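Local coordinates for Phenylalanine/tyrosine ammonia-lyase (Rhodosporidium toruloides, PDB 1Y2M), which catalyses the non-oxidative deamination of L-phenylalanine and L-tyrosine to trans-cinnamic acid and p-coumaric acid, releasing ammonium, at residues N517-Y529 with I691-K703. Sequence-based numbering, arbitrary orientation.
Sequences NDVLSLLLATHLY and IGSNVSKIYEAIK
The Y699 ring is held between L522 and K703: CD2 of L522 lies over one face, 3.5 Å from both CD1 and CE1 of Y699, while CG of K703 sits above the opposite face, offset toward the rim. At its edge, D518 OD1 accepts a very short hydrogen bond from Y699 OH, 2.5 Å, with the carboxylate and ring planes 45° apart. The K703 chain, bent at chi2, chi3 and chi4, curls back so that NZ forms a salt bridge to the same D518 OD1 at 2.8 Å, approaching from above the carboxylate plane. OD1 is thus gripped twice, whereas a water lies 2.6 Å from D518 OD2, close enough to donate to it, though its protons may be shared with other acceptors; N158 of the second subunit is also hydrogen-bonded to Y699 OH. A phenylalanine in place of Y699 would probably leave D518 OD1 to K703 NZ alone in this contact and take from N158 of the second subunit its hydroxyl partner.

This polar group closes one end of a knobs-into-holes interface in the helical core of the PAL/histidase fold, where residues 691-703 cross residues 517-529 of the long helix 506-560, the N-to-C directions 124° apart and the two axes approaching to 8.5 Å. At the middle, A525 enters the hole formed by V695, I698, Y699 and I702, its CB only 3.5 Å from Y699 N. Beside it, T526 OG1 touches V695 CG1 and donates to L522 O. At the far end, chi1 of 175° carries the Y529 ring away from its own backbone N, into the hole among I691, N694, V695 and I698. V695 CG2 approaches Y529 CG to 3.8 Å, and I691 puts CG2 against Y529 CZ and CG1 against Y529 OH, a hydroxyl hydrogen-bonded to H466. The I691 side chain lies about 8 Å from that of K468, a cinnamate-binding residue.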
# COMPACT_ATOMS: atom_id res chain seq x y z
N ASN B 517 12.64 11.24 -4.06
CA ASN B 517 13.80 12.12 -3.91
C ASN B 517 13.38 13.57 -3.98
O ASN B 517 13.85 14.40 -3.19
CB ASN B 517 14.95 11.90 -4.91
CG ASN B 517 15.79 10.69 -4.61
OD1 ASN B 517 15.97 10.33 -3.46
ND2 ASN B 517 16.41 10.12 -5.67
N ASP B 518 12.49 13.89 -4.90
CA ASP B 518 12.06 15.25 -5.15
C ASP B 518 11.30 15.77 -3.94
O ASP B 518 11.55 16.87 -3.40
CB ASP B 518 11.17 15.28 -6.38
CG ASP B 518 10.95 16.69 -6.94
OD1 ASP B 518 11.85 17.59 -6.79
OD2 ASP B 518 9.90 16.88 -7.58
N VAL B 519 10.33 14.96 -3.48
CA VAL B 519 9.54 15.36 -2.30
C VAL B 519 10.39 15.50 -1.08
O VAL B 519 10.19 16.45 -0.28
CB VAL B 519 8.38 14.42 -2.10
CG1 VAL B 519 7.57 14.76 -0.86
CG2 VAL B 519 7.52 14.46 -3.36
N LEU B 520 11.32 14.56 -0.88
CA LEU B 520 12.22 14.67 0.29
C LEU B 520 13.05 15.93 0.16
O LEU B 520 13.35 16.56 1.17
CB LEU B 520 13.12 13.44 0.44
CG LEU B 520 13.99 13.41 1.71
CD1 LEU B 520 13.24 13.70 3.00
CD2 LEU B 520 14.70 12.06 1.91
N SER B 521 13.46 16.32 -1.07
CA SER B 521 14.26 17.55 -1.24
C SER B 521 13.45 18.77 -0.82
O SER B 521 13.99 19.71 -0.26
CB SER B 521 14.72 17.69 -2.66
OG SER B 521 15.56 16.59 -3.06
N LEU B 522 12.16 18.75 -1.11
CA LEU B 522 11.30 19.88 -0.68
C LEU B 522 11.26 19.93 0.85
O LEU B 522 11.35 21.01 1.45
CB LEU B 522 9.86 19.67 -1.17
CG LEU B 522 9.62 19.78 -2.68
CD1 LEU B 522 8.26 19.28 -3.10
CD2 LEU B 522 9.81 21.22 -3.12
N LEU B 523 11.09 18.78 1.48
CA LEU B 523 11.03 18.68 2.94
C LEU B 523 12.34 19.12 3.56
O LEU B 523 12.34 19.87 4.57
CB LEU B 523 10.66 17.26 3.34
CG LEU B 523 10.58 16.96 4.82
CD1 LEU B 523 9.72 17.88 5.57
CD2 LEU B 523 10.24 15.45 5.07
N LEU B 524 13.45 18.60 3.05
CA LEU B 524 14.73 18.92 3.68
C LEU B 524 15.13 20.40 3.42
O LEU B 524 15.76 21.04 4.27
CB LEU B 524 15.83 17.95 3.26
CG LEU B 524 15.54 16.52 3.73
CD1 LEU B 524 16.82 15.71 3.53
CD2 LEU B 524 15.07 16.39 5.17
N ALA B 525 14.74 20.94 2.26
CA ALA B 525 14.95 22.41 1.99
C ALA B 525 14.17 23.23 3.04
O ALA B 525 14.63 24.22 3.54
CB ALA B 525 14.55 22.77 0.62
N THR B 526 12.94 22.82 3.27
CA THR B 526 12.09 23.45 4.30
C THR B 526 12.72 23.41 5.70
O THR B 526 12.78 24.40 6.45
CB THR B 526 10.71 22.77 4.27
OG1 THR B 526 10.10 23.06 3.01
CG2 THR B 526 9.78 23.19 5.40
N HIS B 527 13.16 22.23 6.10
CA HIS B 527 13.80 22.06 7.40
C HIS B 527 15.04 22.95 7.48
O HIS B 527 15.31 23.58 8.51
CB HIS B 527 14.10 20.56 7.57
CG HIS B 527 14.60 20.17 8.95
ND1 HIS B 527 14.88 18.86 9.28
CD2 HIS B 527 14.88 20.91 10.05
CE1 HIS B 527 15.30 18.82 10.54
NE2 HIS B 527 15.33 20.05 11.02
N LEU B 528 15.88 22.92 6.46
CA LEU B 528 17.08 23.76 6.48
C LEU B 528 16.73 25.25 6.59
O LEU B 528 17.33 25.96 7.40
CB LEU B 528 17.90 23.52 5.21
CG LEU B 528 19.25 24.21 5.05
CD1 LEU B 528 20.11 24.08 6.32
CD2 LEU B 528 20.01 23.61 3.84
N TYR B 529 15.72 25.69 5.85
CA TYR B 529 15.25 27.08 5.98
C TYR B 529 14.94 27.38 7.44
O TYR B 529 15.39 28.39 8.00
CB TYR B 529 14.04 27.32 5.09
CG TYR B 529 13.46 28.70 5.30
CD1 TYR B 529 13.86 29.79 4.53
CD2 TYR B 529 12.51 28.90 6.27
CE1 TYR B 529 13.34 31.03 4.75
CE2 TYR B 529 12.00 30.18 6.50
CZ TYR B 529 12.41 31.23 5.75
OH TYR B 529 11.87 32.49 6.00
N ILE B 691 8.56 33.63 1.75
CA ILE B 691 9.22 32.47 2.34
C ILE B 691 9.44 31.38 1.29
O ILE B 691 10.57 30.78 1.21
CB ILE B 691 8.34 31.96 3.48
CG1 ILE B 691 8.34 33.01 4.59
CG2 ILE B 691 8.82 30.55 4.01
CD1 ILE B 691 7.19 32.83 5.56
N GLY B 692 8.42 31.12 0.48
CA GLY B 692 8.51 30.09 -0.57
C GLY B 692 9.62 30.35 -1.57
O GLY B 692 10.32 29.42 -1.97
N SER B 693 9.77 31.62 -1.96
CA SER B 693 10.82 32.02 -2.90
C SER B 693 12.18 31.69 -2.33
O SER B 693 13.06 31.23 -3.04
CB SER B 693 10.74 33.49 -3.25
OG SER B 693 9.61 33.76 -4.09
N ASN B 694 12.34 31.86 -1.02
CA ASN B 694 13.61 31.54 -0.34
C ASN B 694 13.83 30.03 -0.19
O ASN B 694 14.94 29.51 -0.48
CB ASN B 694 13.73 32.31 0.99
CG ASN B 694 13.82 33.81 0.75
OD1 ASN B 694 13.06 34.63 1.29
ND2 ASN B 694 14.74 34.20 -0.10
N VAL B 695 12.82 29.30 0.28
CA VAL B 695 12.92 27.85 0.34
C VAL B 695 13.26 27.28 -1.06
O VAL B 695 14.10 26.35 -1.22
CB VAL B 695 11.63 27.20 0.91
CG1 VAL B 695 11.73 25.68 0.88
CG2 VAL B 695 11.39 27.71 2.32
N SER B 696 12.64 27.84 -2.09
CA SER B 696 12.92 27.42 -3.47
C SER B 696 14.40 27.47 -3.82
O SER B 696 14.89 26.58 -4.53
CB SER B 696 12.07 28.20 -4.44
OG SER B 696 10.68 27.96 -4.18
N LYS B 697 15.09 28.51 -3.40
CA LYS B 697 16.51 28.62 -3.66
C LYS B 697 17.30 27.50 -3.00
O LYS B 697 18.26 27.00 -3.60
CB LYS B 697 17.02 29.98 -3.18
CG LYS B 697 16.56 31.08 -4.07
CD LYS B 697 17.05 32.44 -3.67
CE LYS B 697 16.69 33.47 -4.78
NZ LYS B 697 16.97 32.96 -6.15
N ILE B 698 16.88 27.06 -1.82
CA ILE B 698 17.53 25.94 -1.13
C ILE B 698 17.28 24.64 -1.90
O ILE B 698 18.19 23.85 -2.18
CB ILE B 698 17.11 25.85 0.33
CG1 ILE B 698 17.43 27.19 1.05
CG2 ILE B 698 17.81 24.69 1.00
CD1 ILE B 698 17.07 27.25 2.51
N TYR B 699 16.00 24.40 -2.16
CA TYR B 699 15.56 23.24 -2.99
C TYR B 699 16.37 23.18 -4.30
O TYR B 699 16.83 22.13 -4.68
CB TYR B 699 14.08 23.35 -3.28
CG TYR B 699 13.52 22.40 -4.34
CD1 TYR B 699 13.16 21.09 -4.05
CD2 TYR B 699 13.33 22.85 -5.63
CE1 TYR B 699 12.60 20.26 -5.03
CE2 TYR B 699 12.80 22.02 -6.59
CZ TYR B 699 12.45 20.74 -6.31
OH TYR B 699 11.91 19.99 -7.33
N GLU B 700 16.51 24.30 -4.99
CA GLU B 700 17.22 24.30 -6.28
C GLU B 700 18.68 23.90 -6.11
O GLU B 700 19.22 23.16 -6.95
CB GLU B 700 17.06 25.63 -6.98
CG GLU B 700 15.62 25.83 -7.49
CD GLU B 700 15.33 27.17 -8.16
OE1 GLU B 700 16.07 28.14 -7.92
OE2 GLU B 700 14.34 27.25 -8.94
N ALA B 701 19.30 24.35 -5.03
CA ALA B 701 20.66 23.94 -4.68
C ALA B 701 20.82 22.48 -4.31
O ALA B 701 21.88 21.89 -4.51
CB ALA B 701 21.20 24.84 -3.57
N ILE B 702 19.76 21.87 -3.78
CA ILE B 702 19.73 20.43 -3.53
C ILE B 702 19.61 19.71 -4.89
O ILE B 702 20.41 18.86 -5.23
CB ILE B 702 18.60 20.02 -2.56
CG1 ILE B 702 18.88 20.62 -1.17
CG2 ILE B 702 18.50 18.52 -2.48
CD1 ILE B 702 17.70 20.55 -0.24
N LYS B 703 18.62 20.09 -5.67
CA LYS B 703 18.34 19.36 -6.92
C LYS B 703 19.48 19.42 -7.93
O LYS B 703 19.76 18.42 -8.62
CB LYS B 703 17.02 19.85 -7.53
CG LYS B 703 15.77 19.61 -6.76
CD LYS B 703 15.47 18.13 -6.42
CE LYS B 703 15.21 17.23 -7.63
NZ LYS B 703 14.09 17.68 -8.45
O HOH W 1 9.57 18.71 -9.40